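Oligopeptide ABC transporter OppAIV (Borrelia burgdorferi B31, PDB 4GL8) probably binds oligopeptides outside the cytoplasmic membrane and hands them to an ABC transporter for uptake. Local coordinates at residues S38-L43 against K212-N217. Sequence-based numbering, arbitrary orientation.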
loop_
_atom_site.group_PDB
_atom_site.type_symbol
_atom_site.label_atom_id
_atom_site.label_comp_id
_atom_site.label_asym_id
_atom_site.label_seq_id
_atom_site.Cartn_x
_atom_site.Cartn_y
_atom_site.Cartn_z
ATOM N N SER A 38 -4.580 12.802 4.068
ATOM C CA SER A 38 -5.715 12.722 3.164
ATOM C C SER A 38 -6.867 11.994 3.839
ATOM O O SER A 38 -6.663 11.204 4.760
ATOM C CB SER A 38 -5.320 11.987 1.877
ATOM O OG SER A 38 -4.715 12.855 0.929
ATOM N N GLU A 39 -8.072 12.292 3.375
ATOM C CA GLU A 39 -9.301 11.684 3.851
ATOM C C GLU A 39 -9.359 10.278 3.290
ATOM O O GLU A 39 -9.212 10.100 2.080
ATOM C CB GLU A 39 -10.507 12.499 3.366
ATOM C CG GLU A 39 -11.893 11.831 3.501
ATOM C CD GLU A 39 -12.560 12.010 4.857
ATOM O OE1 GLU A 39 -11.877 12.443 5.804
ATOM O OE2 GLU A 39 -13.775 11.729 4.977
ATOM N N PRO A 40 -9.571 9.276 4.157
ATOM C CA PRO A 40 -9.729 7.911 3.660
ATOM C C PRO A 40 -11.006 7.781 2.844
ATOM O O PRO A 40 -11.956 8.538 3.056
ATOM C CB PRO A 40 -9.836 7.074 4.936
ATOM C CG PRO A 40 -10.441 8.001 5.917
ATOM C CD PRO A 40 -9.794 9.344 5.612
ATOM N N ALA A 41 -10.996 6.820 1.925
ATOM C CA ALA A 41 -12.108 6.553 0.997
ATOM C C ALA A 41 -13.045 5.534 1.593
ATOM O O ALA A 41 -14.189 5.488 1.229
ATOM C CB ALA A 41 -11.577 6.022 -0.337
ATOM N N THR A 42 -12.552 4.704 2.496
ATOM C CA THR A 42 -13.348 3.664 3.111
ATOM C C THR A 42 -12.594 3.191 4.339
ATOM O O THR A 42 -11.369 3.131 4.332
ATOM C CB THR A 42 -13.615 2.460 2.135
ATOM O OG1 THR A 42 -13.998 1.297 2.873
ATOM C CG2 THR A 42 -12.368 2.073 1.347
ATOM N N LEU A 43 -13.325 2.866 5.393
ATOM C CA LEU A 43 -12.751 2.236 6.564
ATOM C C LEU A 43 -13.073 0.723 6.654
ATOM O O LEU A 43 -12.882 0.101 7.707
ATOM C CB LEU A 43 -13.161 3.010 7.822
ATOM C CG LEU A 43 -12.558 4.438 7.752
ATOM C CD1 LEU A 43 -12.970 5.269 8.955
ATOM C CD2 LEU A 43 -11.041 4.433 7.611
ATOM N N LYS A 212 -15.100 6.468 17.367
ATOM C CA LYS A 212 -15.987 7.286 18.178
ATOM C C LYS A 212 -16.803 8.183 17.285
ATOM O O LYS A 212 -18.021 8.246 17.401
ATOM C CB LYS A 212 -15.182 8.134 19.171
ATOM C CG LYS A 212 -16.041 8.790 20.238
ATOM C CD LYS A 212 -15.243 9.831 21.002
ATOM C CE LYS A 212 -16.013 10.299 22.224
ATOM N NZ LYS A 212 -15.270 11.379 22.935
ATOM N N SER A 213 -16.137 8.872 16.371
ATOM C CA SER A 213 -16.849 9.810 15.491
ATOM C C SER A 213 -16.032 10.194 14.283
ATOM O O SER A 213 -14.872 9.808 14.126
ATOM C CB SER A 213 -17.176 11.090 16.267
ATOM O OG SER A 213 -15.963 11.697 16.664
ATOM N N ARG A 214 -16.637 11.006 13.449
ATOM C CA ARG A 214 -16.033 11.369 12.204
ATOM C C ARG A 214 -16.676 12.620 11.656
ATOM O O ARG A 214 -17.906 12.696 11.564
ATOM C CB ARG A 214 -16.291 10.252 11.216
ATOM C CG ARG A 214 -15.158 10.017 10.282
ATOM C CD ARG A 214 -15.476 8.901 9.327
ATOM N NE ARG A 214 -14.919 9.269 8.049
ATOM C CZ ARG A 214 -14.893 8.479 7.001
ATOM N NH1 ARG A 214 -15.391 7.255 7.075
ATOM N NH2 ARG A 214 -14.373 8.931 5.872
ATOM N N VAL A 215 -15.859 13.594 11.278
ATOM C CA VAL A 215 -16.356 14.714 10.480
ATOM C C VAL A 215 -15.767 14.606 9.067
ATOM O O VAL A 215 -14.553 14.648 8.889
ATOM C CB VAL A 215 -16.016 16.045 11.149
ATOM C CG1 VAL A 215 -16.680 17.194 10.402
ATOM C CG2 VAL A 215 -16.473 16.012 12.606
ATOM N N LEU A 216 -16.628 14.432 8.068
ATOM C CA LEU A 216 -16.152 14.230 6.694
ATOM C C LEU A 216 -15.196 15.349 6.243
ATOM O O LEU A 216 -15.466 16.535 6.434
ATOM C CB LEU A 216 -17.315 14.071 5.697
ATOM C CG LEU A 216 -18.211 12.820 5.843
ATOM C CD1 LEU A 216 -19.061 12.625 4.591
ATOM C CD2 LEU A 216 -17.437 11.541 6.134
ATOM N N ASN A 217 -14.066 14.921 5.676
ATOM C CA ASN A 217 -12.998 15.798 5.165
ATOM C C ASN A 217 -12.298 16.614 6.223
ATOM O O ASN A 217 -11.658 17.591 5.911
ATOM C CB ASN A 217 -13.506 16.708 4.043
ATOM C CG ASN A 217 -14.024 15.917 2.861
ATOM O OD1 ASN A 217 -13.415 14.929 2.438
ATOM N ND2 ASN A 217 -15.149 16.337 2.325
HETATM O O HOH W 1 -13.172 12.028 8.170
#
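Glu39 sends CG anti to its own N (chi1 166°) and then bends at chi2, while Arg214 runs straight to CD and bends at chi3; the two turns bring carboxylate and guanidinium together. The contact belongs to the periplasmic-binding-protein fold of the family 5 solute-binding proteins. It joins the loop between strand 31-35 and helix 51-57 to the end of strand 209-215 and the turn that leads into strand 219-224. At its centre is a salt bridge, with Arg214 NH2 3.0 Å from Glu39 OE2. The carboxylate oxygen lies at the edge of the guanidinium, close to its plane. The fit is in plane for the guanidinium alone: NH2 meets OE2 from well above the carboxylate plane, and the two planes are 52° apart. A second, weak hydrogen bond reaches the same oxygen from the backbone, Asn217 N to Glu39 OE2 at 3.3 Å, and it is nearly straight (169°). OE2 is thus shared by a side chain and a main-chain N-H. The nearby guanidinium would probably favour the charged form of the acid. Leu216 CD2 comes within 3.8 Å of Glu39 OE2. Asn217 turns its amide back, so that OD1 sits 3.6 Å from Glu39 CG. On the loop side, Pro40 and Leu43 border the guanidinium. Pro40 CG is 4.0 Å from Arg214 NH2, and Leu43 CD1 approaches NH1 obliquely. Both side chains also touch Ile56 of helix 51-57. One water bridges the charged pair: it lies 2.7 Å from Glu39 OE1, to which it can donate, and, in the guanidinium plane, accepts from Arg214 NE at 3.3 Å.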